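Local coordinates for agmatinase (Burkholderia thailandensis, PDB 4DZ4), which probably hydrolyses agmatine to putrescine and urea, as an arginase-family enzyme with two manganese ions per subunit, at residues B[162-167]-B[260-265]; B[198-203]-B[218-223]. All coordinates share one frame; numbering follows the deposited sequence.

Contact 1 of 2, residues B[162-167]-B[260-265]; sequences FDAHCD and TPVAGG. With MN (manganese (II) ion), chain Q; MN (manganese (II) ion), chain P.
The imidazole of His165 is carried toward Thr260 and Val262 by a first torsion that sets CG beside the backbone N (chi1 -52°) and a second near 93° that turns the ring across the CA-CB bond. ND1 is thereby aimed at one manganese ion at 2.3 Å, while the CE1-NE2 side of the ring meets segment 260-265. There CE1 approaches Thr260 OG1 at 3.2 Å, and NE2 lies 3.6 Å from Val262 CG2, both partners coming in at a slant to the ring. Thr260 O lies in the ring plane at the edge, opposite CE1 (3.3 Å) rather than NE2. Val262 CG2 also packs on Ala164 CB at 4.0 Å, so one methyl spans both residues.

Asp163 bridges the metals, giving OD1 to the ion held by His165 and OD2 to its partner. OD1 additionally takes the N-H of His165 in an Asx turn (2.7 Å), met from above the carboxylate plane; this ties the two ligands together. Asp167 OD2 grips the second ion at 2.0 Å, and its OD1 accepts a hydrogen bond from the water that bridges the pair. His139, Asp246 and Asp248 complete the shell: the binuclear manganese cluster of the arginase family, whose bridging solvent is generally taken as the nucleophile.

Contact 2 of 2, residues B[198-203]-B[218-223]; sequences VQVGIR and AWVHEH
Val200 and Val220 meet with their side chains at about a right angle, one branch each: CG1 of Val200 approaches CG2 of Val220 at 4.0 Å. The strand valine has CG1 anti to its own N (chi1 -177°), which swings this methyl to the helix. In Val220 the methyl doing the touching is the one beside the backbone N, and this CG2 of Val220 also comes within 4.4 Å of the backbone N of Gly201. Only carbon meets carbon between the side chains, and no hydrogen bond joins the segments. Helix 225-236 lines the same seam through Ile232 on Val200 and Thr228 on Val220.

The pair joins strand 198-202 of the parallel sheet in the arginase-type alpha/beta fold to helix 217-223, which follows strand 213-216, outermost on that side of the sheet within this chain. At Gly201 the chain turns a corner with a positive phi of 94°, a conformation where a side chain would collide with the preceding carbonyl.

Arg203 curls back on this corner, its NH2 reaching Gly201 O at 3.0 Å with the oxygen in the guanidinium plane. The same nitrogen bonds Cys249 O, so two carbonyls grip one nitrogen of the buried group. On the helix, His223 bends over Trp219: its ND1 stands 3.2 Å above the indole plane, over the centre. The N-H of ND1 is directed at Trp219 O (3.0 Å), which His223 N reaches from the opposite face of the carbonyl plane.

In the fold
Along the chain the segments run 162-167, 198-203, 218-223 and 260-265, so both segments of contact 2 lie between those of contact 1; the contact centres are 10 Å apart. Strands 158-162 and 198-202 are neighbours in the parallel sheet: contact 1 begins at the end of the first, contact 2 lies on the second. Arg203, just past the corner at Gly201, connects them: its NH1 is 2.9 Å from Val262 O in loop 260-265, whose Thr260 lies beside the metal ligand His165, and its backbone N is 3.0 Å from Ala164 O in the metal-binding loop 162-167, both probable hydrogen bonds. Both contacts also touch the second subunit, which places this side of the site near the interface.

Contact 1 of 2, residues B[162-167]-B[260-265]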
ATOM      1  N   PHE B 162      -1.386 -19.258  22.016  1.00  9.99           N
ATOM      2  CA  PHE B 162      -0.273 -18.819  21.168  1.00 10.06           C
ATOM      3  C   PHE B 162      -0.363 -17.292  21.072  1.00  9.84           C
ATOM      4  O   PHE B 162      -1.411 -16.771  20.671  1.00  9.61           O
ATOM      5  CB  PHE B 162      -0.394 -19.420  19.768  1.00 10.10           C
ATOM      6  CG  PHE B 162      -0.164 -20.900  19.707  1.00 10.87           C
ATOM      7  CD1 PHE B 162       1.074 -21.416  19.303  1.00 11.30           C
ATOM      8  CD2 PHE B 162      -1.197 -21.788  20.013  1.00 10.93           C
ATOM      9  CE1 PHE B 162       1.307 -22.793  19.238  1.00 12.19           C
ATOM     10  CE2 PHE B 162      -0.987 -23.174  19.919  1.00 11.47           C
ATOM     11  CZ  PHE B 162       0.255 -23.674  19.532  1.00 11.92           C
ATOM     12  N   ASP B 163       0.708 -16.566  21.413  1.00  9.84           N
ATOM     13  CA  ASP B 163       0.601 -15.106  21.534  1.00  9.88           C
ATOM     14  C   ASP B 163       1.959 -14.534  21.834  1.00  9.83           C
ATOM     15  O   ASP B 163       2.751 -15.167  22.545  1.00 10.13           O
ATOM     16  CB  ASP B 163      -0.332 -14.763  22.714  1.00  9.47           C
ATOM     17  CG  ASP B 163      -1.058 -13.431  22.563  1.00 10.16           C
ATOM     18  OD1 ASP B 163      -0.434 -12.414  22.195  1.00 10.19           O
ATOM     19  OD2 ASP B 163      -2.257 -13.396  22.918  1.00  9.88           O
ATOM     20  N   ALA B 164       2.210 -13.326  21.352  1.00  9.54           N
ATOM     21  CA  ALA B 164       3.340 -12.546  21.874  1.00  9.33           C
ATOM     22  C   ALA B 164       3.076 -12.046  23.304  1.00  9.50           C
ATOM     23  O   ALA B 164       4.022 -11.657  23.999  1.00  9.59           O
ATOM     24  CB  ALA B 164       3.620 -11.343  20.960  1.00  9.40           C
ATOM     25  N   HIS B 165       1.795 -12.033  23.713  1.00  9.29           N
ATOM     26  CA  HIS B 165       1.316 -11.407  24.961  1.00  9.58           C
ATOM     27  C   HIS B 165       0.588 -12.410  25.858  1.00  9.98           C
ATOM     28  O   HIS B 165      -0.229 -13.190  25.408  1.00  9.62           O
ATOM     29  CB  HIS B 165       0.322 -10.277  24.656  1.00  9.59           C
ATOM     30  CG  HIS B 165       0.839  -9.270  23.665  1.00  9.86           C
ATOM     31  ND1 HIS B 165       0.601  -9.367  22.330  1.00 10.19           N
ATOM     32  CD2 HIS B 165       1.598  -8.125  23.852  1.00 10.44           C
ATOM     33  CE1 HIS B 165       1.205  -8.326  21.701  1.00 10.22           C
ATOM     34  NE2 HIS B 165       1.796  -7.565  22.636  1.00 10.47           N
ATOM     35  N   CYS B 166       0.852 -12.324  27.150  1.00 10.23           N
ATOM     36  CA  CYS B 166       0.222 -13.234  28.119  1.00 10.90           C
ATOM     37  C   CYS B 166      -1.243 -12.907  28.384  1.00 11.27           C
ATOM     38  O   CYS B 166      -2.031 -13.793  28.779  1.00 11.46           O
ATOM     39  CB  CYS B 166       1.002 -13.211  29.429  1.00 11.69           C
ATOM     40  SG  CYS B 166       1.021 -11.602  30.249  1.00 12.38           S
ATOM     41  N   ASP B 167      -1.612 -11.643  28.163  1.00 11.00           N
ATOM     42  CA  ASP B 167      -2.979 -11.155  28.420  1.00 11.56           C
ATOM     43  C   ASP B 167      -3.471 -11.458  29.837  1.00 12.13           C
ATOM     44  O   ASP B 167      -4.681 -11.605  30.079  1.00 12.62           O
ATOM     45  CB  ASP B 167      -3.937 -11.662  27.331  1.00 11.66           C
ATOM     46  CG  ASP B 167      -3.493 -11.207  25.923  1.00 11.47           C
ATOM     47  OD1 ASP B 167      -2.767 -10.177  25.845  1.00 11.50           O
ATOM     48  OD2 ASP B 167      -3.855 -11.859  24.925  1.00 12.14           O
ATOM     49  N   THR B 260      -0.997  -5.201  17.597  1.00  9.04           N
ATOM     50  CA  THR B 260       0.121  -5.080  18.557  1.00  9.46           C
ATOM     51  C   THR B 260       1.311  -5.945  18.131  1.00  9.53           C
ATOM     52  O   THR B 260       1.624  -6.976  18.773  1.00  9.94           O
ATOM     53  CB  THR B 260      -0.292  -5.419  20.030  1.00  9.63           C
ATOM     54  OG1 THR B 260      -1.018  -6.654  20.036  1.00 10.58           O
ATOM     55  CG2 THR B 260      -1.179  -4.335  20.622  1.00 10.05           C
ATOM     56  N   PRO B 261       1.998  -5.545  17.051  1.00  9.27           N
ATOM     57  CA  PRO B 261       3.123  -6.314  16.520  1.00  9.23           C
ATOM     58  C   PRO B 261       4.355  -6.225  17.441  1.00  9.23           C
ATOM     59  O   PRO B 261       4.737  -5.113  17.896  1.00  9.32           O
ATOM     60  CB  PRO B 261       3.415  -5.623  15.172  1.00  9.46           C
ATOM     61  CG  PRO B 261       2.910  -4.220  15.323  1.00  9.51           C
ATOM     62  CD  PRO B 261       1.667  -4.395  16.174  1.00  9.26           C
ATOM     63  N   VAL B 262       5.004  -7.372  17.652  1.00  8.78           N
ATOM     64  CA  VAL B 262       6.195  -7.430  18.520  1.00  8.88           C
ATOM     65  C   VAL B 262       7.287  -8.223  17.782  1.00  8.86           C
ATOM     66  O   VAL B 262       7.068  -9.403  17.411  1.00  8.75           O
ATOM     67  CB  VAL B 262       5.891  -8.135  19.867  1.00  9.12           C
ATOM     68  CG1 VAL B 262       7.102  -8.079  20.789  1.00  9.63           C
ATOM     69  CG2 VAL B 262       4.674  -7.514  20.553  1.00  9.24           C
ATOM     70  N   ALA B 263       8.444  -7.596  17.573  1.00  8.58           N
ATOM     71  CA  ALA B 263       9.532  -8.266  16.838  1.00  8.72           C
ATOM     72  C   ALA B 263       9.999  -9.551  17.551  1.00  9.09           C
ATOM     73  O   ALA B 263       9.908  -9.647  18.786  1.00  9.34           O
ATOM     74  CB  ALA B 263      10.712  -7.311  16.747  1.00  8.55           C
ATOM     75  N   GLY B 264      10.540 -10.486  16.767  1.00  9.19           N
ATOM     76  CA  GLY B 264      11.206 -11.706  17.299  1.00  9.37           C
ATOM     77  C   GLY B 264      10.309 -12.938  17.404  1.00  9.65           C
ATOM     78  O   GLY B 264      10.576 -13.835  18.217  1.00 10.32           O
ATOM     79  N   GLY B 265       9.231 -12.988  16.645  1.00  9.33           N
ATOM     80  CA  GLY B 265       8.230 -14.053  16.829  1.00  9.40           C
ATOM     81  C   GLY B 265       8.488 -15.311  15.997  1.00  9.98           C
ATOM     82  O   GLY B 265       9.574 -15.517  15.445  1.00 10.70           O
TER
HETATM   83 MN    MN Q 402      -1.070 -10.594  21.320  1.00 13.04          MN
HETATM   84 MN    MN P 401      -3.635 -11.689  22.937  0.78 14.69          MN
HETATM   85  O   HOH W   1      -2.394 -10.191  22.865  1.00 13.72           O

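Contact 2 of 2, residues B[198-203]-B[218-223]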
ATOM      1  N   VAL B 198      -0.728 -23.372  29.028  1.00 12.61           N
ATOM      2  CA  VAL B 198       0.579 -23.049  28.447  1.00 12.87           C
ATOM      3  C   VAL B 198       0.455 -21.909  27.452  1.00 12.39           C
ATOM      4  O   VAL B 198      -0.510 -21.844  26.659  1.00 12.10           O
ATOM      5  CB  VAL B 198       1.234 -24.310  27.807  1.00 13.49           C
ATOM      6  CG1 VAL B 198       0.347 -24.906  26.700  1.00 13.36           C
ATOM      7  CG2 VAL B 198       2.647 -23.992  27.297  1.00 13.41           C
ATOM      8  N   GLN B 199       1.452 -21.024  27.484  1.00 12.06           N
ATOM      9  CA  GLN B 199       1.482 -19.859  26.612  1.00 12.10           C
ATOM     10  C   GLN B 199       2.743 -19.970  25.757  1.00 11.91           C
ATOM     11  O   GLN B 199       3.823 -20.189  26.286  1.00 13.15           O
ATOM     12  CB  GLN B 199       1.455 -18.593  27.457  1.00 11.94           C
ATOM     13  CG  GLN B 199       0.143 -18.467  28.246  1.00 12.18           C
ATOM     14  CD  GLN B 199       0.072 -17.237  29.130  1.00 12.89           C
ATOM     15  OE1 GLN B 199       0.980 -16.955  29.922  1.00 13.83           O
ATOM     16  NE2 GLN B 199      -1.014 -16.465  28.977  1.00 12.95           N
ATOM     17  N   VAL B 200       2.576 -19.840  24.450  1.00 11.37           N
ATOM     18  CA  VAL B 200       3.620 -20.192  23.473  1.00 11.52           C
ATOM     19  C   VAL B 200       3.915 -18.990  22.558  1.00 10.84           C
ATOM     20  O   VAL B 200       3.000 -18.430  21.938  1.00 10.76           O
ATOM     21  CB  VAL B 200       3.172 -21.368  22.580  1.00 11.84           C
ATOM     22  CG1 VAL B 200       4.306 -21.760  21.628  1.00 12.50           C
ATOM     23  CG2 VAL B 200       2.777 -22.590  23.430  1.00 12.51           C
ATOM     24  N   GLY B 201       5.189 -18.609  22.472  1.00 10.92           N
ATOM     25  CA  GLY B 201       5.622 -17.486  21.632  1.00 10.67           C
ATOM     26  C   GLY B 201       5.708 -16.158  22.392  1.00 10.68           C
ATOM     27  O   GLY B 201       6.018 -15.107  21.805  1.00 10.13           O
ATOM     28  N   ILE B 202       5.448 -16.214  23.697  1.00 10.39           N
ATOM     29  CA  ILE B 202       5.499 -15.033  24.584  1.00 10.36           C
ATOM     30  C   ILE B 202       6.796 -14.250  24.428  1.00 10.81           C
ATOM     31  O   ILE B 202       7.882 -14.817  24.377  1.00 11.15           O
ATOM     32  CB  ILE B 202       5.281 -15.407  26.070  1.00 10.97           C
ATOM     33  CG1 ILE B 202       3.895 -16.064  26.273  1.00 10.48           C
ATOM     34  CG2 ILE B 202       5.482 -14.159  26.963  1.00 10.88           C
ATOM     35  CD1 ILE B 202       2.697 -15.124  26.011  1.00 10.42           C
ATOM     36  N   ARG B 203       6.679 -12.933  24.347  1.00 10.25           N
ATOM     37  CA  ARG B 203       7.868 -12.089  24.264  1.00 10.51           C
ATOM     38  C   ARG B 203       7.550 -10.684  24.771  1.00 10.90           C
ATOM     39  O   ARG B 203       8.138  -9.683  24.309  1.00 11.01           O
ATOM     40  CB  ARG B 203       8.446 -12.083  22.845  1.00 10.48           C
ATOM     41  CG  ARG B 203       7.458 -11.785  21.733  1.00  9.72           C
ATOM     42  CD  ARG B 203       8.122 -12.057  20.384  1.00  9.61           C
ATOM     43  NE  ARG B 203       7.290 -11.683  19.220  1.00  9.17           N
ATOM     44  CZ  ARG B 203       6.286 -12.394  18.697  1.00  8.87           C
ATOM     45  NH1 ARG B 203       5.677 -11.938  17.598  1.00  8.58           N
ATOM     46  NH2 ARG B 203       5.892 -13.557  19.224  1.00  8.51           N
ATOM     47  N   ALA B 218      11.925 -17.080  22.346  1.00 12.94           N
ATOM     48  CA  ALA B 218      13.318 -17.548  22.329  1.00 13.79           C
ATOM     49  C   ALA B 218      13.401 -19.050  22.603  1.00 14.23           C
ATOM     50  O   ALA B 218      14.214 -19.760  21.999  1.00 14.89           O
ATOM     51  CB  ALA B 218      14.163 -16.807  23.349  1.00 14.05           C
ATOM     52  N   TRP B 219      12.531 -19.522  23.485  1.00 14.37           N
ATOM     53  CA  TRP B 219      12.544 -20.938  23.868  1.00 15.03           C
ATOM     54  C   TRP B 219      12.145 -21.785  22.680  1.00 14.69           C
ATOM     55  O   TRP B 219      12.758 -22.824  22.401  1.00 14.89           O
ATOM     56  CB  TRP B 219      11.628 -21.144  25.077  1.00 15.33           C
ATOM     57  CG  TRP B 219      11.757 -22.517  25.700  1.00 16.29           C
ATOM     58  CD1 TRP B 219      12.471 -22.864  26.847  1.00 17.27           C
ATOM     59  CD2 TRP B 219      11.114 -23.765  25.250  1.00 16.44           C
ATOM     60  NE1 TRP B 219      12.319 -24.219  27.128  1.00 17.98           N
ATOM     61  CE2 TRP B 219      11.535 -24.811  26.191  1.00 17.48           C
ATOM     62  CE3 TRP B 219      10.289 -24.112  24.186  1.00 16.21           C
ATOM     63  CZ2 TRP B 219      11.107 -26.137  26.061  1.00 17.97           C
ATOM     64  CZ3 TRP B 219       9.873 -25.438  24.068  1.00 16.96           C
ATOM     65  CH2 TRP B 219      10.285 -26.427  24.973  1.00 17.40           C
ATOM     66  N   VAL B 220      11.128 -21.334  21.945  1.00 14.24           N
ATOM     67  CA  VAL B 220      10.654 -22.057  20.783  1.00 14.18           C
ATOM     68  C   VAL B 220      11.745 -22.081  19.716  1.00 14.71           C
ATOM     69  O   VAL B 220      11.991 -23.117  19.113  1.00 15.34           O
ATOM     70  CB  VAL B 220       9.337 -21.488  20.225  1.00 14.05           C
ATOM     71  CG1 VAL B 220       8.928 -22.195  18.936  1.00 14.32           C
ATOM     72  CG2 VAL B 220       8.251 -21.608  21.283  1.00 14.47           C
ATOM     73  N   HIS B 221      12.416 -20.949  19.511  1.00 14.46           N
ATOM     74  CA  HIS B 221      13.476 -20.870  18.515  1.00 14.93           C
ATOM     75  C   HIS B 221      14.621 -21.794  18.884  1.00 15.58           C
ATOM     76  O   HIS B 221      15.202 -22.437  18.022  1.00 16.00           O
ATOM     77  CB  HIS B 221      13.986 -19.432  18.400  1.00 14.90           C
ATOM     78  CG  HIS B 221      13.002 -18.490  17.738  1.00 14.75           C
ATOM     79  ND1 HIS B 221      12.360 -18.800  16.590  1.00 15.46           N
ATOM     80  CD2 HIS B 221      12.583 -17.213  18.091  1.00 14.42           C
ATOM     81  CE1 HIS B 221      11.562 -17.774  16.234  1.00 14.52           C
ATOM     82  NE2 HIS B 221      11.709 -16.799  17.155  1.00 14.31           N
ATOM     83  N   GLU B 222      14.955 -21.831  20.166  1.00 22.86           N
ATOM     84  CA  GLU B 222      16.061 -22.654  20.661  1.00 24.52           C
ATOM     85  C   GLU B 222      15.774 -24.163  20.579  1.00 22.36           C
ATOM     86  O   GLU B 222      16.644 -24.944  20.195  1.00 23.60           O
ATOM     87  CB  GLU B 222      16.398 -22.272  22.106  1.00 27.79           C
ATOM     88  CG  GLU B 222      17.391 -23.213  22.794  1.00 31.74           C
ATOM     89  CD  GLU B 222      18.797 -23.142  22.216  1.00 36.84           C
ATOM     90  OE1 GLU B 222      19.065 -22.294  21.324  1.00 38.01           O
ATOM     91  OE2 GLU B 222      19.665 -23.945  22.656  1.00 41.22           O
ATOM     92  N   HIS B 223      14.566 -24.563  20.961  1.00 19.98           N
ATOM     93  CA  HIS B 223      14.256 -25.980  21.164  1.00 19.80           C
ATOM     94  C   HIS B 223      13.533 -26.611  20.020  1.00 18.85           C
ATOM     95  O   HIS B 223      13.614 -27.835  19.835  1.00 20.37           O
ATOM     96  CB  HIS B 223      13.483 -26.155  22.469  1.00 19.64           C
ATOM     97  CG  HIS B 223      14.299 -25.828  23.693  1.00 23.29           C
ATOM     98  ND1 HIS B 223      14.267 -24.620  24.291  1.00 24.56           N
ATOM     99  CD2 HIS B 223      15.233 -26.587  24.397  1.00 26.82           C
ATOM    100  CE1 HIS B 223      15.118 -24.608  25.334  1.00 28.94           C
ATOM    101  NE2 HIS B 223      15.705 -25.814  25.403  1.00 30.40           N
TER